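Local atomic coordinates of cysteine protease (Listeria monocytogenes, PDB entry 5HU4), a protein that anchors surface proteins to the bacterial cell wall as a class A sortase, cleaving their C-terminal sorting signal and passing through a thioester intermediate. Residues 45-50 and 71-76; 63-68 and 121-126; 95-100 and 105-110. All blocks are in the same frame, centred on the assembly; numbering follows the deposited sequence.

How the contacts relate
The centres of the three contacts are 11 to 13 Å apart, and all three reach the mixed beta sheet of the sortase domain. Contact 1 joins strands 44-48 and 70-74 across its interior. Contact 3 sets the loop 95-100 against strand 105-111, and contact 2 sets the loop 63-68 against strand 119-132. Strands 44-48, 105-111 and 119-132 are consecutive neighbours in the sheet, joined by backbone hydrogen bonds such as Leu47 N to Thr107 O and Phe121 N to Thr110 O. Along the chain contact 1 closes before contact 3 opens, contacts 1 and 2 alternate, and contact 3 falls between the segments of contact 2. The middle strand, 105-111, carries active-site Cys111 and is packed by contact 3.

Contact 1. Residues 45-50 and 71-76; sequences YPLAGH and IYLTDL
Tyr45 and Leu73 both carry CG anti to the backbone N, at chi1 -163° and -178°, and these torsions bring a leucine methyl over the phenol ring. Leu73 sets its CD2 over one face of the Tyr45 ring. The methyl lies 4.0 Å from the ring centroid and 29° off the normal, a CH-pi contact. It is displaced toward one side of the ring, with Tyr45 CD2 nearest, 3.6 Å from Leu73 CD2. The other branch of the leucine turns to Leu47, where the two CD1 methyls stand 4.2 Å apart. Leu47 CD1 also sits at the edge of the Tyr45 ring, in its plane. The phenol therefore has one methyl over a face and another at its rim.

The backbones stay well apart, with 9.9 Å between the CA atoms of Tyr45 and Leu73. Side chains alone bridge this distance, and all three are buried. Ile7 of strand 3-9 touches both leucines, and Tyr82 of strand 78-91 packs on Leu73. Where strand 70-74 ends, Thr74 OG1 accepts a hydrogen bond from Leu76 N at 3.0 Å, forming an ST turn, and also bonds to Asn78 O. Catalytic His50 follows strand 44-48 but lies away from this cluster. The contact is part of the apolar core enclosed by the curved sheet of the sortase beta-barrel fold.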
loop_
_atom_site.group_PDB
_atom_site.type_symbol
_atom_site.label_atom_id
_atom_site.label_comp_id
_atom_site.label_asym_id
_atom_site.label_seq_id
_atom_site.Cartn_x
_atom_site.Cartn_y
_atom_site.Cartn_z
ATOM N N TYR A 45 -1.354 -6.000 -6.490
ATOM C CA TYR A 45 -0.317 -5.951 -5.468
ATOM C C TYR A 45 -0.913 -5.506 -4.138
ATOM O O TYR A 45 -0.834 -4.331 -3.781
ATOM C CB TYR A 45 0.812 -5.009 -5.892
ATOM C CG TYR A 45 2.092 -5.190 -5.106
ATOM C CD1 TYR A 45 3.012 -6.168 -5.458
ATOM C CD2 TYR A 45 2.380 -4.382 -4.015
ATOM C CE1 TYR A 45 4.184 -6.338 -4.744
ATOM C CE2 TYR A 45 3.548 -4.545 -3.295
ATOM C CZ TYR A 45 4.446 -5.523 -3.663
ATOM O OH TYR A 45 5.610 -5.685 -2.947
ATOM N N PRO A 46 -1.521 -6.449 -3.402
ATOM C CA PRO A 46 -2.175 -6.129 -2.129
ATOM C C PRO A 46 -1.174 -5.849 -1.014
ATOM O O PRO A 46 -0.196 -6.581 -0.856
ATOM C CB PRO A 46 -2.989 -7.389 -1.830
ATOM C CG PRO A 46 -2.229 -8.482 -2.488
ATOM C CD PRO A 46 -1.625 -7.882 -3.729
ATOM N N LEU A 47 -1.423 -4.788 -0.254
ATOM C CA LEU A 47 -0.567 -4.427 0.868
ATOM C C LEU A 47 -1.398 -4.152 2.113
ATOM O O LEU A 47 -2.404 -3.445 2.054
ATOM C CB LEU A 47 0.291 -3.205 0.528
ATOM C CG LEU A 47 1.421 -3.419 -0.478
ATOM C CD1 LEU A 47 1.997 -2.085 -0.933
ATOM C CD2 LEU A 47 2.502 -4.298 0.128
ATOM N N ALA A 48 -0.973 -4.716 3.238
ATOM C CA ALA A 48 -1.653 -4.495 4.506
ATOM C C ALA A 48 -0.819 -3.596 5.410
ATOM O O ALA A 48 0.407 -3.696 5.442
ATOM C CB ALA A 48 -1.945 -5.819 5.193
ATOM N N GLY A 49 -1.494 -2.715 6.138
ATOM C CA GLY A 49 -0.838 -1.826 7.077
ATOM C C GLY A 49 -1.754 -1.545 8.250
ATOM O O GLY A 49 -2.929 -1.230 8.064
ATOM N N HIS A 50 -1.221 -1.663 9.459
ATOM C CA HIS A 50 -2.033 -1.526 10.661
ATOM C C HIS A 50 -2.580 -0.113 10.830
ATOM O O HIS A 50 -1.960 0.864 10.409
ATOM C CB HIS A 50 -1.223 -1.916 11.898
ATOM C CG HIS A 50 -2.070 -2.313 13.073
ATOM N ND1 HIS A 50 -2.842 -3.447 13.078
ATOM C CD2 HIS A 50 -2.261 -1.709 14.271
ATOM C CE1 HIS A 50 -3.478 -3.537 14.242
ATOM N NE2 HIS A 50 -3.142 -2.498 14.974
ATOM N N ILE A 71 -0.484 6.807 -5.884
ATOM C CA ILE A 71 0.234 5.911 -4.990
ATOM C C ILE A 71 1.545 5.509 -5.649
ATOM O O ILE A 71 1.555 5.027 -6.783
ATOM C CB ILE A 71 -0.579 4.651 -4.648
ATOM C CG1 ILE A 71 -1.935 5.031 -4.053
ATOM C CG2 ILE A 71 0.194 3.765 -3.682
ATOM C CD1 ILE A 71 -2.858 3.850 -3.845
ATOM N N TYR A 72 2.651 5.717 -4.945
ATOM C CA TYR A 72 3.960 5.405 -5.500
ATOM C C TYR A 72 4.565 4.176 -4.841
ATOM O O TYR A 72 4.595 4.060 -3.618
ATOM C CB TYR A 72 4.894 6.606 -5.361
ATOM C CG TYR A 72 4.406 7.812 -6.126
ATOM C CD1 TYR A 72 4.695 7.965 -7.474
ATOM C CD2 TYR A 72 3.643 8.792 -5.505
ATOM C CE1 TYR A 72 4.246 9.062 -8.181
ATOM C CE2 TYR A 72 3.191 9.893 -6.203
ATOM C CZ TYR A 72 3.493 10.021 -7.542
ATOM O OH TYR A 72 3.047 11.117 -8.243
ATOM N N LEU A 73 5.039 3.259 -5.675
ATOM C CA LEU A 73 5.599 1.999 -5.216
ATOM C C LEU A 73 6.923 1.747 -5.922
ATOM O O LEU A 73 7.052 2.013 -7.117
ATOM C CB LEU A 73 4.617 0.857 -5.483
ATOM C CG LEU A 73 4.980 -0.555 -5.027
ATOM C CD1 LEU A 73 5.035 -0.638 -3.510
ATOM C CD2 LEU A 73 3.985 -1.558 -5.592
ATOM N N THR A 74 7.913 1.242 -5.191
ATOM C CA THR A 74 9.213 0.976 -5.794
ATOM C C THR A 74 9.909 -0.243 -5.195
ATOM O O THR A 74 9.736 -0.564 -4.018
ATOM C CB THR A 74 10.152 2.198 -5.669
ATOM O OG1 THR A 74 11.336 1.976 -6.447
ATOM C CG2 THR A 74 10.538 2.445 -4.215
ATOM N N ASP A 75 10.682 -0.927 -6.032
ATOM C CA ASP A 75 11.530 -2.026 -5.594
ATOM C C ASP A 75 12.984 -1.575 -5.658
ATOM O O ASP A 75 13.904 -2.396 -5.655
ATOM C CB ASP A 75 11.306 -3.271 -6.459
ATOM C CG ASP A 75 11.322 -2.961 -7.949
ATOM O OD1 ASP A 75 11.765 -1.857 -8.333
ATOM O OD2 ASP A 75 10.894 -3.829 -8.738
ATOM N N LEU A 76 13.156 -0.254 -5.721
ATOM C CA LEU A 76 14.451 0.411 -5.883
ATOM C C LEU A 76 15.107 0.086 -7.224
ATOM O O LEU A 76 16.309 0.280 -7.401
ATOM C CB LEU A 76 15.394 0.063 -4.729
ATOM C CG LEU A 76 15.588 1.186 -3.706
ATOM C CD1 LEU A 76 14.287 1.493 -2.979
ATOM C CD2 LEU A 76 16.692 0.838 -2.717
#

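Contact 2. Residues 63-68 and 121-126; sequences MKVKKG and FVAVGE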
loop_
_atom_site.group_PDB
_atom_site.type_symbol
_atom_site.label_atom_id
_atom_site.label_comp_id
_atom_site.label_asym_id
_atom_site.label_seq_id
_atom_site.Cartn_x
_atom_site.Cartn_y
_atom_site.Cartn_z
ATOM N N MET A 63 -7.148 6.261 5.229
ATOM C CA MET A 63 -8.584 6.405 5.431
ATOM C C MET A 63 -9.088 7.654 4.719
ATOM O O MET A 63 -10.238 7.714 4.280
ATOM C CB MET A 63 -8.918 6.485 6.924
ATOM C CG MET A 63 -8.630 5.218 7.709
ATOM S SD MET A 63 -9.948 3.992 7.575
ATOM C CE MET A 63 -11.380 4.979 8.004
ATOM N N LYS A 64 -8.213 8.650 4.608
ATOM C CA LYS A 64 -8.570 9.939 4.030
ATOM C C LYS A 64 -8.087 10.084 2.590
ATOM O O LYS A 64 -8.047 11.190 2.053
ATOM C CB LYS A 64 -8.003 11.073 4.885
ATOM N N VAL A 65 -7.714 8.969 1.969
ATOM C CA VAL A 65 -7.298 8.997 0.573
ATOM C C VAL A 65 -8.528 9.056 -0.325
ATOM O O VAL A 65 -9.555 8.436 -0.035
ATOM C CB VAL A 65 -6.413 7.775 0.214
ATOM C CG1 VAL A 65 -6.955 7.018 -0.997
ATOM C CG2 VAL A 65 -4.985 8.218 -0.031
ATOM N N LYS A 66 -8.430 9.827 -1.402
ATOM C CA LYS A 66 -9.529 9.961 -2.344
ATOM C C LYS A 66 -9.080 9.625 -3.759
ATOM O O LYS A 66 -7.885 9.515 -4.034
ATOM C CB LYS A 66 -10.105 11.377 -2.298
ATOM N N LYS A 67 -10.048 9.452 -4.651
ATOM C CA LYS A 67 -9.761 9.284 -6.069
ATOM C C LYS A 67 -9.723 10.655 -6.735
ATOM O O LYS A 67 -10.606 11.482 -6.505
ATOM C CB LYS A 67 -10.806 8.387 -6.734
ATOM N N GLY A 68 -8.701 10.903 -7.549
ATOM C CA GLY A 68 -7.664 9.923 -7.811
ATOM C C GLY A 68 -6.291 10.362 -7.338
ATOM O O GLY A 68 -5.517 10.938 -8.103
ATOM N N PHE A 121 -10.895 -0.988 5.617
ATOM C CA PHE A 121 -10.946 0.041 4.586
ATOM C C PHE A 121 -10.020 -0.359 3.446
ATOM O O PHE A 121 -8.874 -0.750 3.677
ATOM C CB PHE A 121 -10.554 1.411 5.142
ATOM C CG PHE A 121 -10.627 2.520 4.126
ATOM C CD1 PHE A 121 -9.520 2.857 3.362
ATOM C CD2 PHE A 121 -11.806 3.225 3.933
ATOM C CE1 PHE A 121 -9.588 3.873 2.425
ATOM C CE2 PHE A 121 -11.876 4.243 2.999
ATOM C CZ PHE A 121 -10.766 4.567 2.246
ATOM N N VAL A 122 -10.519 -0.264 2.218
ATOM C CA VAL A 122 -9.749 -0.679 1.054
ATOM C C VAL A 122 -9.609 0.449 0.038
ATOM O O VAL A 122 -10.584 1.125 -0.293
ATOM C CB VAL A 122 -10.390 -1.898 0.363
ATOM C CG1 VAL A 122 -9.514 -2.384 -0.780
ATOM C CG2 VAL A 122 -10.617 -3.015 1.367
ATOM N N ALA A 123 -8.388 0.648 -0.447
ATOM C CA ALA A 123 -8.125 1.616 -1.502
ATOM C C ALA A 123 -7.454 0.927 -2.687
ATOM O O ALA A 123 -6.372 0.352 -2.552
ATOM C CB ALA A 123 -7.260 2.752 -0.983
ATOM N N VAL A 124 -8.104 0.985 -3.845
ATOM C CA VAL A 124 -7.576 0.364 -5.055
ATOM C C VAL A 124 -7.088 1.422 -6.039
ATOM O O VAL A 124 -7.774 2.416 -6.291
ATOM C CB VAL A 124 -8.637 -0.525 -5.741
ATOM C CG1 VAL A 124 -8.172 -0.960 -7.127
ATOM C CG2 VAL A 124 -8.959 -1.733 -4.874
ATOM N N GLY A 125 -5.894 1.210 -6.586
ATOM C CA GLY A 125 -5.338 2.118 -7.570
ATOM C C GLY A 125 -4.849 1.393 -8.807
ATOM O O GLY A 125 -4.127 0.401 -8.707
ATOM N N GLU A 126 -5.244 1.886 -9.977
ATOM C CA GLU A 126 -4.810 1.303 -11.242
ATOM C C GLU A 126 -3.448 1.849 -11.659
ATOM O O GLU A 126 -3.168 3.037 -11.482
ATOM C CB GLU A 126 -5.841 1.573 -12.339
ATOM C CG GLU A 126 -7.227 1.019 -12.049
ATOM C CD GLU A 126 -7.267 -0.495 -12.074
ATOM O OE1 GLU A 126 -6.475 -1.099 -12.828
ATOM O OE2 GLU A 126 -8.092 -1.081 -11.342
#
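The Phe121 ring has the backbone of Met63 over one face. Met63 CA stands 4.2 Å from the ring centroid and 16° off the normal, a CH-pi contact displaced toward the rim. The sulfur of the same residue approaches this ring obliquely. Met63 SD is 4.5 Å from the centroid and 37° off the normal, which makes a Met-aromatic contact. It sits nearer the root of the side chain than the ring centre, 3.6 Å from Phe121 CB and 3.8 Å from Phe121 CG. The carbonyl oxygen Met63 O lies above the ring plane at the opposite end, 3.8 Å from Phe121 CZ. CA, SD and O of Met63 are all on the same side of the ring.

The methionine chain is bent at both chi2 and chi3, which brings the sulfur to that side, near the CB end. Met63 thus lines one face of the ring with its backbone and its sulfur. Two residues further on in each segment, the contact is smaller. Val65 and Ala123 point toward each other, and Val65 CG1 meets Ala123 CB at 4.3 Å. Val65 also packs on Ser11 and Val12 in a loop, while Phe121 touches Thr87 of strand 78-91.

Phe121 and Ala123 alternate along strand 119-132 with Val122, whose side chain packs on Thr107 and Val97. The loop before strand 70-74 is in this way laid over one side of the sheet. The side chain of Met63 is about 7 Å from that of Cys111 and also touches His51, next to catalytic His50. The arrangement is a loop packed on the sortase sheet by apolar side chains, close to the active site.

Contact 3. Residues 95-100 and 105-110; sequences VSVIDN and RITLIT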
loop_
_atom_site.group_PDB
_atom_site.type_symbol
_atom_site.label_atom_id
_atom_site.label_comp_id
_atom_site.label_asym_id
_atom_site.label_seq_id
_atom_site.Cartn_x
_atom_site.Cartn_y
_atom_site.Cartn_z
ATOM N N VAL A 95 -12.068 -11.894 1.374
ATOM C CA VAL A 95 -10.666 -12.035 1.014
ATOM C C VAL A 95 -10.439 -11.781 -0.483
ATOM O O VAL A 95 -9.307 -11.588 -0.921
ATOM C CB VAL A 95 -10.154 -13.443 1.401
ATOM C CG1 VAL A 95 -8.653 -13.577 1.174
ATOM C CG2 VAL A 95 -10.508 -13.751 2.855
ATOM N N SER A 96 -11.523 -11.747 -1.255
ATOM C CA SER A 96 -11.449 -11.589 -2.711
ATOM C C SER A 96 -10.613 -10.390 -3.160
ATOM O O SER A 96 -10.022 -10.407 -4.240
ATOM C CB SER A 96 -12.857 -11.468 -3.297
ATOM O OG SER A 96 -13.271 -10.113 -3.347
ATOM N N VAL A 97 -10.555 -9.357 -2.325
ATOM C CA VAL A 97 -9.841 -8.132 -2.671
ATOM C C VAL A 97 -8.320 -8.328 -2.635
ATOM O O VAL A 97 -7.555 -7.430 -2.992
ATOM C CB VAL A 97 -10.251 -6.975 -1.730
ATOM C CG1 VAL A 97 -9.478 -7.044 -0.420
ATOM C CG2 VAL A 97 -10.048 -5.629 -2.410
ATOM N N ILE A 98 -7.890 -9.517 -2.226
ATOM C CA ILE A 98 -6.471 -9.855 -2.161
ATOM C C ILE A 98 -6.031 -10.582 -3.436
ATOM O O ILE A 98 -4.887 -10.446 -3.882
ATOM C CB ILE A 98 -6.171 -10.714 -0.903
ATOM C CG1 ILE A 98 -5.863 -9.810 0.291
ATOM C CG2 ILE A 98 -5.013 -11.669 -1.133
ATOM C CD1 ILE A 98 -6.591 -10.202 1.557
ATOM N N ASP A 99 -6.964 -11.321 -4.033
ATOM C CA ASP A 99 -6.703 -12.108 -5.238
ATOM C C ASP A 99 -6.094 -11.293 -6.377
ATOM O O ASP A 99 -6.386 -10.106 -6.533
ATOM C CB ASP A 99 -7.995 -12.766 -5.727
ATOM C CG ASP A 99 -8.673 -13.587 -4.652
ATOM O OD1 ASP A 99 -7.960 -14.142 -3.791
ATOM O OD2 ASP A 99 -9.918 -13.687 -4.675
ATOM N N ASN A 100 -5.249 -11.946 -7.169
ATOM C CA ASN A 100 -4.617 -11.308 -8.316
ATOM C C ASN A 100 -5.638 -10.924 -9.383
ATOM O O ASN A 100 -6.715 -11.516 -9.465
ATOM C CB ASN A 100 -3.556 -12.232 -8.914
ATOM C CG ASN A 100 -2.647 -11.522 -9.899
ATOM O OD1 ASN A 100 -1.864 -10.650 -9.522
ATOM N ND2 ASN A 100 -2.749 -11.893 -11.169
ATOM N N ARG A 105 -2.825 -3.387 -10.754
ATOM C CA ARG A 105 -3.418 -2.581 -9.694
ATOM C C ARG A 105 -2.709 -2.759 -8.358
ATOM O O ARG A 105 -2.012 -3.751 -8.137
ATOM C CB ARG A 105 -4.897 -2.930 -9.528
ATOM C CG ARG A 105 -5.132 -4.376 -9.129
ATOM C CD ARG A 105 -6.524 -4.583 -8.559
ATOM N NE ARG A 105 -7.568 -4.285 -9.534
ATOM C CZ ARG A 105 -8.853 -4.148 -9.228
ATOM N NH1 ARG A 105 -9.254 -4.284 -7.971
ATOM N NH2 ARG A 105 -9.737 -3.877 -10.178
ATOM N N ILE A 106 -2.897 -1.788 -7.469
ATOM C CA ILE A 106 -2.423 -1.899 -6.096
ATOM C C ILE A 106 -3.626 -1.866 -5.155
ATOM O O ILE A 106 -4.605 -1.162 -5.406
ATOM C CB ILE A 106 -1.416 -0.778 -5.739
ATOM C CG1 ILE A 106 -0.722 -1.077 -4.407
ATOM C CG2 ILE A 106 -2.096 0.586 -5.714
ATOM C CD1 ILE A 106 0.327 -0.057 -4.022
ATOM N N THR A 107 -3.562 -2.651 -4.086
ATOM C CA THR A 107 -4.672 -2.745 -3.148
ATOM C C THR A 107 -4.210 -2.501 -1.717
ATOM O O THR A 107 -3.561 -3.351 -1.110
ATOM C CB THR A 107 -5.363 -4.120 -3.231
ATOM O OG1 THR A 107 -5.769 -4.371 -4.583
ATOM C CG2 THR A 107 -6.581 -4.162 -2.322
ATOM N N LEU A 108 -4.549 -1.332 -1.183
ATOM C CA LEU A 108 -4.154 -0.967 0.172
ATOM C C LEU A 108 -5.240 -1.350 1.172
ATOM O O LEU A 108 -6.403 -0.978 1.011
ATOM C CB LEU A 108 -3.853 0.529 0.259
ATOM C CG LEU A 108 -2.852 1.064 -0.767
ATOM C CD1 LEU A 108 -2.446 2.490 -0.433
ATOM C CD2 LEU A 108 -1.634 0.157 -0.846
ATOM N N ILE A 109 -4.854 -2.093 2.204
ATOM C CA ILE A 109 -5.814 -2.605 3.174
ATOM C C ILE A 109 -5.440 -2.238 4.606
ATOM O O ILE A 109 -4.313 -2.473 5.046
ATOM C CB ILE A 109 -5.947 -4.138 3.073
ATOM C CG1 ILE A 109 -6.273 -4.555 1.638
ATOM C CG2 ILE A 109 -7.010 -4.649 4.038
ATOM C CD1 ILE A 109 -6.421 -6.045 1.452
ATOM N N THR A 110 -6.396 -1.660 5.327
ATOM C CA THR A 110 -6.210 -1.338 6.735
ATOM C C THR A 110 -7.532 -1.447 7.485
ATOM O O THR A 110 -8.603 -1.442 6.877
ATOM C CB THR A 110 -5.630 0.079 6.925
ATOM O OG1 THR A 110 -5.150 0.227 8.268
ATOM C CG2 THR A 110 -6.683 1.140 6.639
HETATM O O HOH W 1 -8.198 -5.461 -5.666
#
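Segment 95-100 turns tightly, with backbone bonds from Ile98 N to Val95 O and from Asp99 N to Ser96 O, and it rests Val97 and Ile98 on the extended strand 105-110. Val97 and Ile109 reach toward each other tip to tip, Val97 CG1 lying 3.7 Å from Ile109 CD1. The same CD1 methyl takes Ile98 from another direction. Their side chains meet at about a right angle, with Ile98 CG1 4.0 Å from Ile109 CD1. The second branch of Val97 lies anti to its own N, chi1 having placed CG1 between N and the carbonyl carbon. That puts Val97 CG2 against the methyl of Thr107, 3.8 Å from Thr107 CG2.

Thr107 divides its work. Its CG2 faces Val97, packing also on the carbonyl oxygen Val97 O at 3.5 Å. Its hydroxyl turns to polar partners: OG1 donates to Asn44 OD1 and accepts from a water at 2.9 Å. This water lies in the guanidinium plane of Arg105, at the edge, and accepts from Arg105 NH1 at 2.8 Å. Asn44 joins the loop to the strand beside the apolar patch, its ND2 bonding to Val97 O and its OD1 to Thr107 OG1. The water adds a weak link to Val97 O. Arg105 NE is itself held by a salt bridge to Asp103.

Ile90 of strand 78-91 also touches Val97. Ile109 stands two residues before Cys111 on the strand, their side chains about 7 Å apart. The arrangement is a loop seated on the sortase sheet, over the strand that carries the nucleophile, Cys111.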